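Local atomic coordinates of DNA polymerase (Bacillus phage phi29, PDB entry 2PY5), a protein that replicates the viral genome by protein-primed, strand-displacing DNA synthesis with high processivity and proofreads its product with a 3'-5' exonuclease activity. Residues I71-E75 / T89-I93; Q99-I105 / V118-K124; V270-K274 / L283-H287. The protein carries 2 engineered substitutions. Numbering follows the deposited sequence.

Interaction 1 of 3, residues I71-E75 / T89-I93. With nucleotides of chain C.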
loop_
_atom_site.group_PDB
_atom_site.type_symbol
_atom_site.label_atom_id
_atom_site.label_comp_id
_atom_site.label_asym_id
_atom_site.label_seq_id
_atom_site.Cartn_x
_atom_site.Cartn_y
_atom_site.Cartn_z
ATOM N N ILE F 71 15.168 -14.724 13.102
ATOM C CA ILE F 71 16.567 -14.304 12.945
ATOM C C ILE F 71 17.303 -14.291 14.297
ATOM O O ILE F 71 18.465 -14.712 14.374
ATOM C CB ILE F 71 16.705 -12.994 12.150
ATOM C CG1 ILE F 71 16.207 -13.215 10.718
ATOM C CG2 ILE F 71 18.175 -12.563 12.078
ATOM C CD1 ILE F 71 16.247 -11.962 9.861
ATOM N N ASN F 72 16.636 -13.808 15.348
ATOM C CA ASN F 72 17.204 -13.910 16.692
ATOM C C ASN F 72 17.589 -15.359 17.018
ATOM O O ASN F 72 18.627 -15.615 17.604
ATOM C CB ASN F 72 16.226 -13.375 17.746
ATOM C CG ASN F 72 16.382 -11.882 17.986
ATOM O OD1 ASN F 72 15.726 -11.051 17.312
ATOM N ND2 ASN F 72 17.248 -11.525 18.895
ATOM N N TRP F 73 16.753 -16.317 16.631
ATOM C CA TRP F 73 17.064 -17.726 16.895
ATOM C C TRP F 73 18.248 -18.190 16.045
ATOM O O TRP F 73 19.183 -18.796 16.556
ATOM C CB TRP F 73 15.847 -18.613 16.628
ATOM C CG TRP F 73 16.042 -20.064 16.994
ATOM C CD1 TRP F 73 15.695 -20.660 18.175
ATOM C CD2 TRP F 73 16.638 -21.098 16.189
ATOM N NE1 TRP F 73 16.033 -21.977 18.160
ATOM C CE2 TRP F 73 16.613 -22.284 16.957
ATOM C CE3 TRP F 73 17.183 -21.140 14.903
ATOM C CZ2 TRP F 73 17.114 -23.494 16.482
ATOM C CZ3 TRP F 73 17.667 -22.335 14.423
ATOM C CH2 TRP F 73 17.650 -23.501 15.222
ATOM N N LEU F 74 18.207 -17.875 14.747
ATOM C CA LEU F 74 19.244 -18.314 13.836
ATOM C C LEU F 74 20.611 -17.882 14.347
ATOM O O LEU F 74 21.523 -18.678 14.407
ATOM C CB LEU F 74 18.990 -17.785 12.411
ATOM C CG LEU F 74 17.818 -18.430 11.684
ATOM C CD1 LEU F 74 17.429 -17.581 10.484
ATOM C CD2 LEU F 74 18.159 -19.847 11.225
ATOM N N GLU F 75 20.715 -16.610 14.744
ATOM C CA GLU F 75 21.976 -16.021 15.205
ATOM C C GLU F 75 22.514 -16.661 16.478
ATOM O O GLU F 75 23.715 -16.593 16.727
ATOM C CB GLU F 75 21.794 -14.515 15.410
ATOM C CG GLU F 75 21.632 -13.747 14.086
ATOM C CD GLU F 75 22.948 -13.542 13.368
ATOM O OE1 GLU F 75 24.000 -13.462 14.051
ATOM O OE2 GLU F 75 22.945 -13.427 12.119
ATOM N N THR F 89 23.903 -21.115 6.851
ATOM C CA THR F 89 23.713 -19.665 6.798
ATOM C C THR F 89 22.303 -19.361 6.328
ATOM O O THR F 89 21.587 -20.250 5.862
ATOM C CB THR F 89 24.699 -18.985 5.839
ATOM O OG1 THR F 89 24.387 -19.344 4.488
ATOM C CG2 THR F 89 26.166 -19.348 6.166
ATOM N N TYR F 90 21.912 -18.094 6.435
ATOM C CA TYR F 90 20.619 -17.630 5.943
ATOM C C TYR F 90 20.836 -16.362 5.125
ATOM O O TYR F 90 21.778 -15.604 5.364
ATOM C CB TYR F 90 19.603 -17.404 7.078
ATOM C CG TYR F 90 19.961 -16.258 7.990
ATOM C CD1 TYR F 90 19.377 -15.009 7.825
ATOM C CD2 TYR F 90 20.893 -16.418 8.998
ATOM C CE1 TYR F 90 19.699 -13.959 8.632
ATOM C CE2 TYR F 90 21.238 -15.352 9.838
ATOM C CZ TYR F 90 20.629 -14.129 9.651
ATOM O OH TYR F 90 20.956 -13.045 10.434
ATOM N N ASN F 91 20.002 -16.202 4.107
ATOM C CA ASN F 91 19.973 -15.002 3.261
ATOM C C ASN F 91 18.647 -14.302 3.538
ATOM O O ASN F 91 17.696 -14.912 4.056
ATOM C CB ASN F 91 20.082 -15.403 1.785
ATOM C CG ASN F 91 20.219 -14.211 0.840
ATOM O OD1 ASN F 91 20.625 -13.123 1.240
ATOM N ND2 ASN F 91 19.894 -14.423 -0.425
ATOM N N THR F 92 18.583 -13.006 3.231
ATOM C CA THR F 92 17.352 -12.252 3.396
ATOM C C THR F 92 17.113 -11.339 2.198
ATOM O O THR F 92 18.041 -10.981 1.494
ATOM C CB THR F 92 17.371 -11.362 4.664
ATOM O OG1 THR F 92 18.526 -10.529 4.640
ATOM C CG2 THR F 92 17.439 -12.202 5.914
ATOM N N ILE F 93 15.842 -10.983 1.998
ATOM C CA ILE F 93 15.453 -9.826 1.187
ATOM C C ILE F 93 14.697 -8.889 2.106
ATOM O O ILE F 93 13.538 -9.109 2.403
ATOM C CB ILE F 93 14.575 -10.192 -0.034
ATOM C CG1 ILE F 93 15.300 -11.187 -0.917
ATOM C CG2 ILE F 93 14.197 -8.931 -0.780
ATOM C CD1 ILE F 93 14.419 -11.736 -2.042
ATOM P P DG C 2 15.881 -10.219 -10.581
ATOM O OP1 DG C 2 15.242 -10.186 -11.917
ATOM O OP2 DG C 2 16.661 -9.048 -10.115
ATOM O "O5'" DG C 2 14.774 -10.599 -9.472
ATOM C "C5'" DG C 2 13.962 -11.739 -9.745
ATOM C "C4'" DG C 2 13.011 -12.140 -8.632
ATOM O "O4'" DG C 2 13.699 -12.965 -7.675
ATOM C "C3'" DG C 2 12.374 -11.046 -7.795
ATOM O "O3'" DG C 2 11.041 -11.438 -7.612
ATOM C "C2'" DG C 2 13.110 -11.054 -6.462
ATOM C "C1'" DG C 2 13.392 -12.539 -6.360
ATOM N N9 DG C 2 14.568 -12.939 -5.617
ATOM C C8 DG C 2 15.761 -12.275 -5.496
ATOM N N7 DG C 2 16.638 -12.926 -4.787
ATOM C C5 DG C 2 15.972 -14.100 -4.438
ATOM C C6 DG C 2 16.407 -15.195 -3.665
ATOM O O6 DG C 2 17.515 -15.339 -3.136
ATOM N N1 DG C 2 15.426 -16.182 -3.555
ATOM C C2 DG C 2 14.168 -16.116 -4.112
ATOM N N2 DG C 2 13.344 -17.160 -3.896
ATOM N N3 DG C 2 13.748 -15.082 -4.838
ATOM C C4 DG C 2 14.701 -14.127 -4.952
#
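This is helix-on-sheet packing within the exonuclease domain: helix 63-76 lies against strand 89-94 of the mixed sheet, the local axes 10.0 Å apart and roughly antiparallel at 150°. Ile-71 comes first. Its CG2 sits 3.3 Å from Tyr-90 OH and 3.8 Å from Tyr-90 CZ, while its CD1 reaches Thr-92 CG2 at 4.1 Å; the hydroxyl of Thr-92 is engaged by Trp-81. Three residues on, Leu-74 points its CA-CB bond at the strand and places CD1 over one face of the Tyr-90 ring, 4.1 Å from the centroid and 23° off the normal, a CH-pi contact. Helix 44-54 packs on the same leucine through Met-48. Tyr-90 is thus the hub, with 99 Å² of the 219 Å² buried in total. Alternation along the strand turns Asn-91 and Ile-93 to the other side of the sheet, where Ile-93, involved in binding template-primer structures, lays CD1 3.7 Å from C5 of DG2 of chain C, the bound single-stranded DNA. The last residue of 71-75, Glu-75, starts sideways but bends back with chi1 and chi2 both m, so that its carboxylate accepts a hydrogen bond near the ring plane: Tyr-90 OH to Glu-75 OE2, 2.6 Å.

Interaction 2 of 3, residues Q99-I105 / V118-K124. With nucleotides of chain C.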
loop_
_atom_site.group_PDB
_atom_site.type_symbol
_atom_site.label_atom_id
_atom_site.label_comp_id
_atom_site.label_asym_id
_atom_site.label_seq_id
_atom_site.Cartn_x
_atom_site.Cartn_y
_atom_site.Cartn_z
ATOM N N GLN F 99 11.077 -3.149 4.329
ATOM C CA GLN F 99 10.083 -4.153 3.943
ATOM C C GLN F 99 10.746 -5.530 3.872
ATOM O O GLN F 99 11.770 -5.684 3.219
ATOM C CB GLN F 99 9.433 -3.774 2.628
ATOM C CG GLN F 99 8.742 -2.416 2.723
ATOM C CD GLN F 99 7.436 -2.336 2.000
ATOM O OE1 GLN F 99 7.191 -1.385 1.251
ATOM N NE2 GLN F 99 6.572 -3.320 2.220
ATOM N N TRP F 100 10.136 -6.517 4.530
ATOM C CA TRP F 100 10.647 -7.888 4.613
ATOM C C TRP F 100 9.947 -8.762 3.593
ATOM O O TRP F 100 8.693 -8.792 3.556
ATOM C CB TRP F 100 10.439 -8.478 6.013
ATOM C CG TRP F 100 11.314 -7.837 7.060
ATOM C CD1 TRP F 100 11.522 -6.496 7.257
ATOM C CD2 TRP F 100 12.078 -8.514 8.048
ATOM N NE1 TRP F 100 12.396 -6.305 8.291
ATOM C CE2 TRP F 100 12.741 -7.526 8.807
ATOM C CE3 TRP F 100 12.274 -9.861 8.374
ATOM C CZ2 TRP F 100 13.590 -7.855 9.854
ATOM C CZ3 TRP F 100 13.131 -10.184 9.445
ATOM C CH2 TRP F 100 13.761 -9.186 10.159
ATOM N N TYR F 101 10.745 -9.442 2.766
ATOM C CA TYR F 101 10.211 -10.313 1.682
ATOM C C TYR F 101 10.587 -11.778 1.853
ATOM O O TYR F 101 9.834 -12.649 1.429
ATOM C CB TYR F 101 10.694 -9.875 0.299
ATOM C CG TYR F 101 10.220 -8.511 -0.106
ATOM C CD1 TYR F 101 10.926 -7.388 0.269
ATOM C CD2 TYR F 101 9.063 -8.345 -0.829
ATOM C CE1 TYR F 101 10.507 -6.146 -0.083
ATOM C CE2 TYR F 101 8.608 -7.094 -1.198
ATOM C CZ TYR F 101 9.331 -5.980 -0.812
ATOM O OH TYR F 101 8.918 -4.717 -1.183
ATOM N N MET F 102 11.745 -12.070 2.436
ATOM C CA MET F 102 12.273 -13.439 2.421
ATOM C C MET F 102 13.341 -13.632 3.476
ATOM O O MET F 102 14.186 -12.763 3.686
ATOM C CB MET F 102 12.860 -13.780 1.031
ATOM C CG MET F 102 13.326 -15.244 0.890
ATOM S SD MET F 102 14.300 -15.523 -0.582
ATOM C CE MET F 102 15.827 -14.750 -0.075
ATOM N N ILE F 103 13.303 -14.810 4.097
ATOM C CA ILE F 103 14.428 -15.385 4.841
ATOM C C ILE F 103 14.642 -16.783 4.258
ATOM O O ILE F 103 13.724 -17.584 4.273
ATOM C CB ILE F 103 14.134 -15.533 6.337
ATOM C CG1 ILE F 103 13.704 -14.208 6.962
ATOM C CG2 ILE F 103 15.381 -16.091 7.075
ATOM C CD1 ILE F 103 13.109 -14.357 8.379
ATOM N N ASP F 104 15.832 -17.051 3.735
ATOM C CA ASP F 104 16.148 -18.339 3.083
ATOM C C ASP F 104 17.240 -19.004 3.905
ATOM O O ASP F 104 18.370 -18.519 3.951
ATOM C CB ASP F 104 16.604 -18.083 1.666
ATOM C CG ASP F 104 16.713 -19.345 0.820
ATOM O OD1 ASP F 104 17.072 -19.220 -0.371
ATOM O OD2 ASP F 104 16.448 -20.437 1.352
ATOM N N ILE F 105 16.898 -20.114 4.564
ATOM C CA ILE F 105 17.803 -20.768 5.484
ATOM C C ILE F 105 18.422 -21.964 4.786
ATOM O O ILE F 105 17.705 -22.896 4.384
ATOM C CB ILE F 105 17.046 -21.232 6.750
ATOM C CG1 ILE F 105 16.355 -20.050 7.447
ATOM C CG2 ILE F 105 17.998 -21.977 7.723
ATOM C CD1 ILE F 105 15.288 -20.468 8.421
ATOM N N VAL F 118 12.601 -21.811 2.805
ATOM C CA VAL F 118 12.395 -20.384 2.476
ATOM C C VAL F 118 11.164 -19.894 3.201
ATOM O O VAL F 118 10.158 -20.592 3.265
ATOM C CB VAL F 118 12.285 -20.098 0.963
ATOM C CG1 VAL F 118 12.385 -18.571 0.710
ATOM C CG2 VAL F 118 13.377 -20.830 0.180
ATOM N N ILE F 119 11.273 -18.711 3.801
ATOM C CA ILE F 119 10.199 -18.115 4.538
ATOM C C ILE F 119 9.824 -16.796 3.872
ATOM O O ILE F 119 10.672 -15.899 3.719
ATOM C CB ILE F 119 10.614 -17.856 6.003
ATOM C CG1 ILE F 119 11.256 -19.121 6.597
ATOM C CG2 ILE F 119 9.388 -17.469 6.837
ATOM C CD1 ILE F 119 11.689 -19.003 8.059
ATOM N N TYR F 120 8.551 -16.687 3.515
ATOM C CA TYR F 120 7.997 -15.535 2.829
ATOM C C TYR F 120 6.980 -14.771 3.683
ATOM O O TYR F 120 6.513 -15.259 4.717
ATOM C CB TYR F 120 7.316 -16.007 1.574
ATOM C CG TYR F 120 8.222 -16.624 0.535
ATOM C CD1 TYR F 120 8.110 -17.967 0.213
ATOM C CD2 TYR F 120 9.141 -15.860 -0.171
ATOM C CE1 TYR F 120 8.898 -18.524 -0.762
ATOM C CE2 TYR F 120 9.956 -16.421 -1.138
ATOM C CZ TYR F 120 9.817 -17.760 -1.440
ATOM O OH TYR F 120 10.600 -18.362 -2.414
ATOM N N ASP F 121 6.616 -13.585 3.214
ATOM C CA ASP F 121 5.592 -12.751 3.844
ATOM C C ASP F 121 4.257 -12.895 3.098
ATOM O O ASP F 121 4.113 -12.397 1.954
ATOM C CB ASP F 121 6.066 -11.292 3.826
ATOM C CG ASP F 121 5.211 -10.373 4.661
ATOM O OD1 ASP F 121 4.324 -10.872 5.402
ATOM O OD2 ASP F 121 5.452 -9.137 4.597
ATOM N N SER F 122 3.262 -13.528 3.724
ATOM C CA SER F 122 1.923 -13.579 3.108
ATOM C C SER F 122 1.282 -12.184 3.005
ATOM O O SER F 122 0.376 -11.979 2.186
ATOM C CB SER F 122 0.987 -14.548 3.818
ATOM O OG SER F 122 0.933 -14.301 5.201
ATOM N N LEU F 123 1.760 -11.208 3.784
ATOM C CA LEU F 123 1.251 -9.825 3.645
ATOM C C LEU F 123 1.583 -9.224 2.275
ATOM O O LEU F 123 0.863 -8.329 1.766
ATOM C CB LEU F 123 1.778 -8.920 4.762
ATOM C CG LEU F 123 1.166 -7.526 4.870
ATOM C CD1 LEU F 123 -0.318 -7.539 5.140
ATOM C CD2 LEU F 123 1.896 -6.737 5.966
ATOM N N LYS F 124 2.663 -9.710 1.649
ATOM C CA LYS F 124 3.041 -9.217 0.315
ATOM C C LYS F 124 2.111 -9.795 -0.762
ATOM O O LYS F 124 1.934 -9.198 -1.827
ATOM C CB LYS F 124 4.506 -9.567 0.018
ATOM C CG LYS F 124 5.519 -8.931 0.992
ATOM C CD LYS F 124 5.679 -7.450 0.774
ATOM C CE LYS F 124 6.694 -6.859 1.742
ATOM N NZ LYS F 124 6.240 -6.910 3.152
ATOM P P DG C 2 15.881 -10.219 -10.581
ATOM O OP1 DG C 2 15.242 -10.186 -11.917
ATOM O OP2 DG C 2 16.661 -9.048 -10.115
ATOM O "O5'" DG C 2 14.774 -10.599 -9.472
ATOM C "C5'" DG C 2 13.962 -11.739 -9.745
ATOM C "C4'" DG C 2 13.011 -12.140 -8.632
ATOM O "O4'" DG C 2 13.699 -12.965 -7.675
ATOM C "C3'" DG C 2 12.374 -11.046 -7.795
ATOM O "O3'" DG C 2 11.041 -11.438 -7.612
ATOM C "C2'" DG C 2 13.110 -11.054 -6.462
ATOM C "C1'" DG C 2 13.392 -12.539 -6.360
ATOM N N9 DG C 2 14.568 -12.939 -5.617
ATOM C C8 DG C 2 15.761 -12.275 -5.496
ATOM N N7 DG C 2 16.638 -12.926 -4.787
ATOM C C5 DG C 2 15.972 -14.100 -4.438
ATOM C C6 DG C 2 16.407 -15.195 -3.665
ATOM O O6 DG C 2 17.515 -15.339 -3.136
ATOM N N1 DG C 2 15.426 -16.182 -3.555
ATOM C C2 DG C 2 14.168 -16.116 -4.112
ATOM N N2 DG C 2 13.344 -17.160 -3.896
ATOM N N3 DG C 2 13.748 -15.082 -4.838
ATOM C C4 DG C 2 14.701 -14.127 -4.952
ATOM P P DA C 3 9.862 -10.452 -8.011
ATOM O OP1 DA C 3 8.629 -11.243 -7.832
ATOM O OP2 DA C 3 10.234 -9.788 -9.303
ATOM O "O5'" DA C 3 9.923 -9.326 -6.883
ATOM C "C5'" DA C 3 9.352 -9.605 -5.637
ATOM C "C4'" DA C 3 9.831 -8.553 -4.657
ATOM O "O4'" DA C 3 11.258 -8.684 -4.504
ATOM C "C3'" DA C 3 9.613 -7.109 -5.079
ATOM O "O3'" DA C 3 8.426 -6.621 -4.477
ATOM C "C2'" DA C 3 10.825 -6.369 -4.499
ATOM C "C1'" DA C 3 11.912 -7.426 -4.363
ATOM N N9 DA C 3 12.941 -7.498 -5.403
ATOM C C8 DA C 3 12.737 -7.515 -6.766
ATOM N N7 DA C 3 13.839 -7.650 -7.474
ATOM C C5 DA C 3 14.830 -7.737 -6.509
ATOM C C6 DA C 3 16.230 -7.885 -6.589
ATOM N N6 DA C 3 16.893 -7.977 -7.748
ATOM N N1 DA C 3 16.927 -7.942 -5.426
ATOM C C2 DA C 3 16.262 -7.848 -4.265
ATOM N N3 DA C 3 14.949 -7.702 -4.067
ATOM C C4 DA C 3 14.289 -7.659 -5.233
ATOM P P DT C 5 9.887 -0.016 -5.022
ATOM O OP1 DT C 5 11.193 0.135 -5.673
ATOM O OP2 DT C 5 9.824 -0.728 -3.701
ATOM O "O5'" DT C 5 9.183 1.387 -4.854
ATOM C "C5'" DT C 5 9.029 2.198 -6.015
ATOM C "C4'" DT C 5 8.160 3.376 -5.657
ATOM O "O4'" DT C 5 6.878 2.918 -5.176
ATOM C "C3'" DT C 5 8.744 4.227 -4.540
ATOM O "O3'" DT C 5 9.284 5.367 -5.142
ATOM C "C2'" DT C 5 7.586 4.578 -3.614
ATOM C "C1'" DT C 5 6.468 3.627 -4.021
ATOM N N1 DT C 5 6.072 2.617 -2.968
ATOM C C2 DT C 5 4.995 2.907 -2.161
ATOM O O2 DT C 5 4.369 3.950 -2.252
ATOM N N3 DT C 5 4.688 1.928 -1.246
ATOM C C4 DT C 5 5.325 0.711 -1.059
ATOM O O4 DT C 5 4.969 -0.103 -0.208
ATOM C C5 DT C 5 6.439 0.460 -1.932
ATOM C C7 DT C 5 7.213 -0.827 -1.824
ATOM C C6 DT C 5 6.752 1.412 -2.829
HETATM O O HOH W 1 7.520 -5.679 5.497
HETATM O O HOH W 2 7.357 -12.183 0.738
#
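Strands 100-110 and 113-121 form an antiparallel beta hairpin in the exonuclease sheet, and this contact spans its open end, where single-stranded DNA is bound. Lys-124, Ile-119 and Val-118 lose the most area, 81, 79 and 62 Å² of 526 Å². Ile-119 forms the hydrogen-bonded pair with Ile-103: Ile-103 N to Ile-119 O is 2.9 Å and Ile-119 N to Ile-103 O 2.7 Å. The Ile-119 side chain shares a face with Ile-103 (CB to CB 4.2 Å) and meets Ile-105 (CD1 to CD1 3.9 Å); Leu-63 and Ile-70 of helix 63-76 pack on it. Val-118, in a non-hydrogen-bonded pair with Asp-104, points to the opposite, DNA-facing side, its CG1 3.5 Å from Met-102 CG. On that side Met-102 SD lies 3.2 Å from N1 of DG2 of chain C, and Tyr-120 OH 3.3 Å from N2 of that guanine.

Past Met-102 the regular ladder gives way. Tyr-101 and Met-102 both face Ile-93 in a classic beta bulge, and water 2 links Tyr-101 O (2.6 Å) to Asp-121 N (2.9 Å). Asp-121 is the N-cap of the short, weakly bonded helix carrying Ser-122 and Leu-123, which bind ssDNA and are essential for exonucleolysis; Asp-121 OD1 accepts from Leu-123 N at 3.1 Å. Lys-124 turns back: its CE lies over one face of the Tyr-101 ring, 3.8 Å from the centroid, with the sugar C2' of DA3 of chain C over the opposite face, while Lys-124 NZ donates a hydrogen bond to Trp-100 O at 3.1 Å and salt-bridges Asp-121 OD2 at 2.8 Å.

Interaction 3 of 3, residues V270-K274 / L283-H287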
loop_
_atom_site.group_PDB
_atom_site.type_symbol
_atom_site.label_atom_id
_atom_site.label_comp_id
_atom_site.label_asym_id
_atom_site.label_seq_id
_atom_site.Cartn_x
_atom_site.Cartn_y
_atom_site.Cartn_z
ATOM N N VAL F 270 15.908 12.973 -25.184
ATOM C CA VAL F 270 16.319 14.048 -24.279
ATOM C C VAL F 270 16.381 15.361 -25.058
ATOM O O VAL F 270 16.821 15.394 -26.230
ATOM C CB VAL F 270 17.724 13.775 -23.705
ATOM C CG1 VAL F 270 18.232 14.958 -22.881
ATOM C CG2 VAL F 270 17.728 12.505 -22.895
ATOM N N PHE F 271 15.986 16.458 -24.398
ATOM C CA PHE F 271 16.121 17.800 -24.973
ATOM C C PHE F 271 16.656 18.767 -23.929
ATOM O O PHE F 271 16.480 18.541 -22.741
ATOM C CB PHE F 271 14.783 18.312 -25.538
ATOM C CG PHE F 271 13.670 18.380 -24.536
ATOM C CD1 PHE F 271 13.486 19.504 -23.722
ATOM C CD2 PHE F 271 12.787 17.319 -24.398
ATOM C CE1 PHE F 271 12.458 19.549 -22.797
ATOM C CE2 PHE F 271 11.750 17.373 -23.485
ATOM C CZ PHE F 271 11.591 18.466 -22.677
ATOM N N GLU F 272 17.317 19.828 -24.387
ATOM C CA GLU F 272 17.735 20.930 -23.505
ATOM C C GLU F 272 16.702 22.047 -23.605
ATOM O O GLU F 272 16.014 22.192 -24.624
ATOM C CB GLU F 272 19.144 21.430 -23.858
ATOM C CG GLU F 272 20.249 20.394 -23.652
ATOM C CD GLU F 272 20.313 19.820 -22.225
ATOM O OE1 GLU F 272 20.762 20.539 -21.307
ATOM O OE2 GLU F 272 19.932 18.639 -22.028
ATOM N N GLY F 273 16.576 22.836 -22.539
ATOM C CA GLY F 273 15.659 23.947 -22.544
ATOM C C GLY F 273 14.215 23.531 -22.448
ATOM O O GLY F 273 13.902 22.524 -21.813
ATOM N N LYS F 274 13.343 24.341 -23.061
ATOM C CA LYS F 274 11.898 24.137 -23.026
ATOM C C LYS F 274 11.458 23.188 -24.139
ATOM O O LYS F 274 11.875 23.352 -25.291
ATOM C CB LYS F 274 11.174 25.478 -23.195
ATOM C CG LYS F 274 9.665 25.438 -22.982
ATOM C CD LYS F 274 9.063 26.822 -23.232
ATOM C CE LYS F 274 7.627 26.944 -22.807
ATOM N NZ LYS F 274 6.678 26.323 -23.772
ATOM N N LEU F 283 4.054 13.634 -25.167
ATOM C CA LEU F 283 4.157 13.713 -23.710
ATOM C C LEU F 283 5.580 14.068 -23.333
ATOM O O LEU F 283 6.531 13.702 -24.013
ATOM C CB LEU F 283 3.788 12.392 -23.030
ATOM C CG LEU F 283 2.366 11.872 -23.228
ATOM C CD1 LEU F 283 2.169 10.571 -22.479
ATOM C CD2 LEU F 283 1.297 12.910 -22.826
ATOM N N HIS F 284 5.754 14.764 -22.214
ATOM C CA HIS F 284 7.101 15.087 -21.790
ATOM C C HIS F 284 7.198 15.292 -20.292
ATOM O O HIS F 284 6.194 15.479 -19.625
ATOM C CB HIS F 284 7.678 16.302 -22.542
ATOM C CG HIS F 284 7.127 17.642 -22.126
ATOM N ND1 HIS F 284 5.930 18.138 -22.583
ATOM C CD2 HIS F 284 7.671 18.623 -21.361
ATOM C CE1 HIS F 284 5.726 19.346 -22.068
ATOM N NE2 HIS F 284 6.771 19.661 -21.321
ATOM N N ILE F 285 8.431 15.246 -19.817
ATOM C CA ILE F 285 8.798 15.626 -18.441
ATOM C C ILE F 285 9.751 16.796 -18.610
ATOM O O ILE F 285 10.714 16.706 -19.358
ATOM C CB ILE F 285 9.437 14.447 -17.676
ATOM C CG1 ILE F 285 8.386 13.373 -17.378
ATOM C CG2 ILE F 285 10.072 14.939 -16.333
ATOM C CD1 ILE F 285 8.954 12.041 -16.868
ATOM N N GLN F 286 9.447 17.893 -17.916
ATOM C CA GLN F 286 10.214 19.152 -18.010
ATOM C C GLN F 286 10.892 19.397 -16.669
ATOM O O GLN F 286 10.220 19.408 -15.642
ATOM C CB GLN F 286 9.276 20.307 -18.342
ATOM C CG GLN F 286 9.932 21.684 -18.459
ATOM C CD GLN F 286 10.794 21.822 -19.710
ATOM O OE1 GLN F 286 10.279 21.795 -20.849
ATOM N NE2 GLN F 286 12.100 22.009 -19.513
ATOM N N HIS F 287 12.206 19.587 -16.691
ATOM C CA HIS F 287 12.949 20.113 -15.545
ATOM C C HIS F 287 12.852 21.630 -15.620
ATOM O O HIS F 287 13.283 22.243 -16.614
ATOM C CB HIS F 287 14.408 19.658 -15.588
ATOM C CG HIS F 287 15.228 20.060 -14.386
ATOM N ND1 HIS F 287 16.603 19.965 -14.371
ATOM C CD2 HIS F 287 14.873 20.558 -13.173
ATOM C CE1 HIS F 287 17.062 20.383 -13.201
ATOM N NE2 HIS F 287 16.034 20.736 -12.454
#
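Three side chains carry this small contact of 176 Å², and their conformations explain how strands that are not direct partners meet. The axes of 270-272 and 283-287 run 9.2 Å apart at 36°, too far for backbone pairing; both strands bond to strand 340-356, Phe-271 with Gly-350 and Ile-285 with Leu-351. Phe-271 adopts chi1 p (58°), which carries its ring toward 283-287: CZ comes within 4.1 Å of His-284 CD2 and 3.9 Å of Ile-285 O, and CE1 within 3.7 Å of Gln-286 OE1, which lies near the ring plane. His-284, chi1 also p, has its CA-CB bond toward 270-274, so its imidazole meets Phe-271 CZ and stacks on Tyr-275.

Gln-286 leaves its strand sideways with chi1 t, then folds at chi2 p, bringing its amide to the turn after strand 267-272. There Gln-286 NE2 donates to Gly-273 O at 3.0 Å (N-H...O angle 176°), and also to the neighbouring His-287 O at 3.1 Å. Gln-286 OE1 accepts from Tyr-275 N, so the amide uses both nitrogen and oxygen on the backbone around the turn. Gly-273 has phi 73°, a value that favours glycine. Lys-274 is extended (t, t, t) up to chi4 m and makes a cation-pi contact with Tyr-347. The antiparallel sheet shared with 340-356, in the polymerization region, is probably the TPR1 insertion of protein-primed B-family polymerases.

Overall arrangement
From the N terminus, the three contacts occur in series, none enclosing or crossing another. Interaction 1 closes a 13-residue connection between helix 63-76 and strand 89-94; interaction 2 then closes the hairpin of strands 100-110 and 113-121. These two are continuous in space: their centres are about 11 Å apart, strands 89-94 and 100-110 are sheet neighbours, and Ile-93 O lies 2.8 Å from Tyr-101 N, a probable hydrogen bond. Together they tie helix and sheet of the exonuclease region beside the DNA. Interaction 3 closes an eight-residue loop in the polymerization region, its centre about 47 and 41 Å from those of interactions 1 and 2, touching neither.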